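Local coordinates for protein probable adenylyl-sulfate kinase (Synechocystis sp., PDB 5CB8) that probably phosphorylates adenosine 5'-phosphosulfate at the expense of ATP, making 3'-phosphoadenylyl sulfate, the activated form of sulfate, at residues L72-K76 and E77-T81; P130-V133 and C134-D138. All coordinates share one frame; numbering follows the deposited sequence.

Contact 1: L72-K76 and E77-T81; sequences LGFSK and EDRDT. With ADX (adenosine-5'-phosphosulfate), chain G; SO4 (sulfate ion), chain I.
One face of the Phe74 ring lies over the adenine of adenosine-5'-phosphosulfate, whose C5 lies over the ring centre, 3.5 Å above the plane, while the ring edge runs up to the guanidinium of Arg79. Arg79 in turn offers a face to the phenylalanine, with Phe74 CD1 over its middle, and at its edge holds the sulfate group: NH1 donates in plane to ADX O3B at 2.9 Å. Its NE bonds Phe74 O at 2.9 Å, from 31° outside the carbonyl plane, and forms a salt bridge with Asp159; together these partners should help fix the rotation of the guanidinium. An alanine in place of Arg79 is likely to leave the substrate sulfate without this donor, Asp159 without its counter-charge and the Phe74 edge unsupported.

The backbone behind this pair is pinned by the start of helix 76-94. Ser75 OG, set between its backbone N and carbonyl carbon (chi1 68°), faces the helix start and accepts from Asp78 N at 3.1 Å. Asp78 folds back to take the amide of Gly73 on the anti side of OD2, at 2.7 Å and almost straight, and that oxygen also receives a water held by Ser75 N. Across the first turn, the Lys76 chain, bent at chi2, brings NZ between both syn lone pairs of Asp80, 2.9 Å from OD1, a two-pronged salt bridge. Leu72 CD1 meets Thr81 CG2 at 3.8 Å, crossing at about a right angle.

This is a serine N-cap whose preceding loop supplies an aromatic face for the adenine, and whose early helix supplies an arginine for the sulfate, in the adenosine-5'-phosphosulfate pocket.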
# COMPACT_ATOMS: atom_id res chain seq x y z
N LEU B 72 3.20 -14.32 -2.70
CA LEU B 72 2.36 -15.04 -1.75
C LEU B 72 1.58 -16.14 -2.46
O LEU B 72 1.18 -15.99 -3.63
CB LEU B 72 1.38 -14.10 -1.06
CG LEU B 72 1.99 -12.98 -0.22
CD1 LEU B 72 0.90 -12.14 0.45
CD2 LEU B 72 2.95 -13.55 0.83
N GLY B 73 1.37 -17.26 -1.77
CA GLY B 73 0.55 -18.33 -2.30
C GLY B 73 -0.79 -18.35 -1.60
O GLY B 73 -1.35 -17.30 -1.27
N PHE B 74 -1.31 -19.55 -1.34
CA PHE B 74 -2.67 -19.69 -0.83
C PHE B 74 -2.76 -20.52 0.44
O PHE B 74 -3.85 -20.97 0.82
CB PHE B 74 -3.58 -20.24 -1.93
CG PHE B 74 -3.70 -19.30 -3.09
CD1 PHE B 74 -4.66 -18.30 -3.09
CD2 PHE B 74 -2.79 -19.36 -4.14
CE1 PHE B 74 -4.75 -17.41 -4.13
CE2 PHE B 74 -2.87 -18.47 -5.19
CZ PHE B 74 -3.85 -17.50 -5.19
N SER B 75 -1.64 -20.70 1.12
CA SER B 75 -1.68 -21.24 2.48
C SER B 75 -2.45 -20.26 3.36
O SER B 75 -2.63 -19.09 2.99
CB SER B 75 -0.27 -21.38 3.04
OG SER B 75 0.28 -20.08 3.24
N LYS B 76 -2.90 -20.73 4.51
CA LYS B 76 -3.57 -19.89 5.50
C LYS B 76 -2.70 -18.66 5.81
O LYS B 76 -3.18 -17.51 5.77
CB LYS B 76 -3.83 -20.73 6.77
CG LYS B 76 -4.15 -19.95 8.04
CD LYS B 76 -5.48 -19.27 7.92
CE LYS B 76 -5.91 -18.61 9.23
NZ LYS B 76 -6.79 -17.45 8.89
N GLU B 77 -1.42 -18.88 6.09
CA GLU B 77 -0.52 -17.77 6.41
C GLU B 77 -0.46 -16.73 5.30
O GLU B 77 -0.48 -15.51 5.56
CB GLU B 77 0.90 -18.29 6.64
CG GLU B 77 1.14 -18.94 7.97
CD GLU B 77 2.62 -19.17 8.21
OE1 GLU B 77 3.38 -19.16 7.21
OE2 GLU B 77 3.02 -19.35 9.38
N ASP B 78 -0.36 -17.21 4.06
CA ASP B 78 -0.21 -16.30 2.93
C ASP B 78 -1.51 -15.56 2.61
O ASP B 78 -1.47 -14.39 2.22
CB ASP B 78 0.32 -17.06 1.71
CG ASP B 78 1.83 -17.25 1.74
OD1 ASP B 78 2.46 -16.93 2.78
OD2 ASP B 78 2.38 -17.74 0.73
N ARG B 79 -2.65 -16.22 2.77
CA ARG B 79 -3.92 -15.51 2.57
C ARG B 79 -4.12 -14.45 3.64
O ARG B 79 -4.65 -13.36 3.37
CB ARG B 79 -5.11 -16.48 2.57
CG ARG B 79 -5.14 -17.47 1.40
CD ARG B 79 -6.40 -18.31 1.50
NE ARG B 79 -6.40 -19.52 0.67
CZ ARG B 79 -7.11 -19.68 -0.44
NH1 ARG B 79 -7.86 -18.68 -0.91
NH2 ARG B 79 -7.07 -20.84 -1.09
N ASP B 80 -3.67 -14.74 4.87
CA ASP B 80 -3.75 -13.75 5.94
C ASP B 80 -2.85 -12.56 5.62
O ASP B 80 -3.25 -11.40 5.76
CB ASP B 80 -3.38 -14.35 7.30
CG ASP B 80 -4.47 -15.26 7.86
OD1 ASP B 80 -5.54 -15.38 7.23
OD2 ASP B 80 -4.27 -15.84 8.95
N THR B 81 -1.62 -12.85 5.20
CA THR B 81 -0.69 -11.78 4.85
C THR B 81 -1.27 -10.95 3.72
O THR B 81 -1.23 -9.72 3.75
CB THR B 81 0.67 -12.34 4.44
OG1 THR B 81 1.23 -13.05 5.55
CG2 THR B 81 1.61 -11.20 4.03
SB ADX G . -7.39 -14.61 -0.97
O1B ADX G . -6.02 -14.36 -0.51
O2B ADX G . -8.27 -13.47 -0.68
O3B ADX G . -7.88 -15.84 -0.33
PA ADX G . -7.33 -13.72 -3.59
O1A ADX G . -6.21 -12.73 -3.29
O2A ADX G . -8.66 -13.04 -3.84
O3A ADX G . -7.39 -14.85 -2.46
O5' ADX G . -6.90 -14.52 -4.91
C5' ADX G . -7.79 -15.44 -5.47
C4' ADX G . -7.56 -15.71 -6.85
O4' ADX G . -6.35 -16.55 -6.97
C3' ADX G . -8.66 -16.48 -7.44
O3' ADX G . -9.46 -15.65 -8.16
C2' ADX G . -8.02 -17.47 -8.34
O2' ADX G . -8.00 -16.98 -9.60
C1' ADX G . -6.61 -17.60 -7.87
N9 ADX G . -6.27 -18.84 -7.23
C8 ADX G . -5.20 -19.61 -7.51
N7 ADX G . -5.13 -20.59 -6.60
C5 ADX G . -6.16 -20.44 -5.73
C6 ADX G . -6.56 -21.15 -4.60
N6 ADX G . -5.79 -22.29 -4.12
N1 ADX G . -7.66 -20.74 -3.93
C2 ADX G . -8.35 -19.66 -4.34
N3 ADX G . -7.98 -18.95 -5.42
C4 ADX G . -6.89 -19.32 -6.13
S SO4 I . 0.95 -11.00 8.48
O1 SO4 I . 0.52 -9.69 8.00
O2 SO4 I . 2.02 -11.49 7.59
O3 SO4 I . 1.48 -10.88 9.84
O4 SO4 I . -0.18 -11.95 8.48
O HOH W 1 1.28 -20.52 0.14

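Contact 2: P130-V133 and C134-D138; sequences PLAV and CEERD
Glu136 turns its side chain back over the carbonyl of Ala132, with CG 3.0 Å from Ala132 O, a tight fit, and CB of Ala132 4.0 Å from OE2 of Glu136. That carbonyl is already engaged, since it accepts the backbone N-H of Glu136 at 3.0 Å. The carboxylate is tied to the next carbonyl by a water that donates both to Val133 O and to Glu136 OE1. Val133 O is therefore gripped twice, by the water at 2.8 Å and by the amide of Arg137 in a longer bond of 3.3 Å. With chi1 at -67°, Glu136 sends CG to the side away from its own carbonyl carbon, back toward Ala132.

The same i to i+4 ladder begins at the N-cap residue, Pro130, whose O takes the amide of Cys134 at 3.2 Å, and continues from Leu131 O to Glu135 N. CB of Glu135 comes within 3.4 Å of Leu131 O. The extended Glu135 chain carries its carboxylate to a salt bridge with Arg147.

Farther out, Tyr143 of helix 142-148 packs on Leu131, Cys134 and Glu135, and Leu131 also touches Leu33, a probable ATP-binding residue. The chain leaves the helix at Asp138, which has positive phi and whose two oxygens accept the amides of Tyr143 and Ala144.

Glu136 OE2 lies 3.1 Å from Ala132 O, one acceptor against another close to the C-terminal end of a short helix, which might slightly raise the proton affinity of this carboxylate, though solvent at this exposed position is likely to screen most of the effect; the bridging water serves the other oxygen, OE1.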
# COMPACT_ATOMS: atom_id res chain seq x y z
N PRO B 130 -23.81 -19.72 -5.35
CA PRO B 130 -23.67 -21.11 -4.87
C PRO B 130 -22.39 -21.73 -5.42
O PRO B 130 -21.99 -21.40 -6.54
CB PRO B 130 -24.88 -21.81 -5.48
CG PRO B 130 -25.89 -20.71 -5.69
CD PRO B 130 -25.06 -19.52 -6.09
N LEU B 131 -21.75 -22.60 -4.64
CA LEU B 131 -20.55 -23.28 -5.11
C LEU B 131 -20.81 -23.99 -6.43
O LEU B 131 -19.98 -23.95 -7.34
CB LEU B 131 -20.04 -24.28 -4.07
CG LEU B 131 -18.80 -25.08 -4.50
CD1 LEU B 131 -17.55 -24.21 -4.45
CD2 LEU B 131 -18.60 -26.32 -3.65
N ALA B 132 -21.96 -24.64 -6.54
CA ALA B 132 -22.25 -25.43 -7.74
C ALA B 132 -22.33 -24.55 -8.98
O ALA B 132 -21.94 -24.97 -10.07
CB ALA B 132 -23.55 -26.22 -7.56
N VAL B 133 -22.84 -23.34 -8.82
CA VAL B 133 -22.97 -22.43 -9.95
C VAL B 133 -21.58 -21.98 -10.42
O VAL B 133 -21.28 -21.99 -11.62
CB VAL B 133 -23.84 -21.22 -9.58
CG1 VAL B 133 -23.67 -20.10 -10.59
CG2 VAL B 133 -25.32 -21.64 -9.47
N CYS B 134 -20.72 -21.61 -9.47
CA CYS B 134 -19.35 -21.22 -9.80
C CYS B 134 -18.59 -22.38 -10.44
O CYS B 134 -17.81 -22.18 -11.38
CB CYS B 134 -18.61 -20.77 -8.54
SG CYS B 134 -19.33 -19.32 -7.73
N GLU B 135 -18.80 -23.58 -9.93
CA GLU B 135 -18.08 -24.75 -10.44
C GLU B 135 -18.53 -25.12 -11.86
O GLU B 135 -17.71 -25.55 -12.66
CB GLU B 135 -18.22 -25.95 -9.48
CG GLU B 135 -17.57 -27.23 -10.00
CD GLU B 135 -17.24 -28.23 -8.91
OE1 GLU B 135 -17.78 -28.12 -7.78
OE2 GLU B 135 -16.42 -29.14 -9.18
N GLU B 136 -19.82 -24.95 -12.16
CA GLU B 136 -20.31 -25.27 -13.51
C GLU B 136 -19.76 -24.33 -14.57
O GLU B 136 -19.48 -24.76 -15.70
CB GLU B 136 -21.84 -25.17 -13.57
CG GLU B 136 -22.63 -26.16 -12.77
CD GLU B 136 -24.02 -25.62 -12.45
OE1 GLU B 136 -24.54 -24.80 -13.24
OE2 GLU B 136 -24.58 -26.00 -11.39
N ARG B 137 -19.67 -23.05 -14.24
CA ARG B 137 -19.10 -22.06 -15.17
C ARG B 137 -17.59 -22.21 -15.29
O ARG B 137 -17.03 -22.08 -16.38
CB ARG B 137 -19.43 -20.63 -14.72
CG ARG B 137 -20.83 -20.17 -15.14
CD ARG B 137 -21.29 -18.95 -14.33
NE ARG B 137 -20.31 -17.86 -14.35
CZ ARG B 137 -20.14 -17.03 -15.38
NH1 ARG B 137 -20.85 -17.18 -16.49
NH2 ARG B 137 -19.24 -16.06 -15.31
N ASP B 138 -16.95 -22.48 -14.15
CA ASP B 138 -15.49 -22.68 -14.05
C ASP B 138 -14.73 -21.73 -14.97
O ASP B 138 -13.99 -22.17 -15.86
CB ASP B 138 -15.13 -24.15 -14.32
CG ASP B 138 -13.81 -24.55 -13.69
OD1 ASP B 138 -13.21 -23.70 -12.99
OD2 ASP B 138 -13.36 -25.71 -13.87
O HOH W 2 -23.30 -22.04 -13.53

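Overall arrangement
Contact 1 comes first along the chain, at the start of helix 76-94, and contact 2 makes up the short helix 131-137. Strand 99-103, helix 109-119 and strand 122-127 lie between them in sequence, both strands belonging to the one parallel sheet. The two contacts do not touch: their centres are 23 Å apart and their nearest atoms about 12 Å. Contact 1 meets adenosine-5'-phosphosulfate directly, whereas in contact 2 the side chain of Leu131 stays about 10 Å from it but close to Leu33 of the probable ATP site. They thus probably border different parts of the active-site cleft, contact 1 on the adenosine-5'-phosphosulfate side and contact 2 near the probable ATP site.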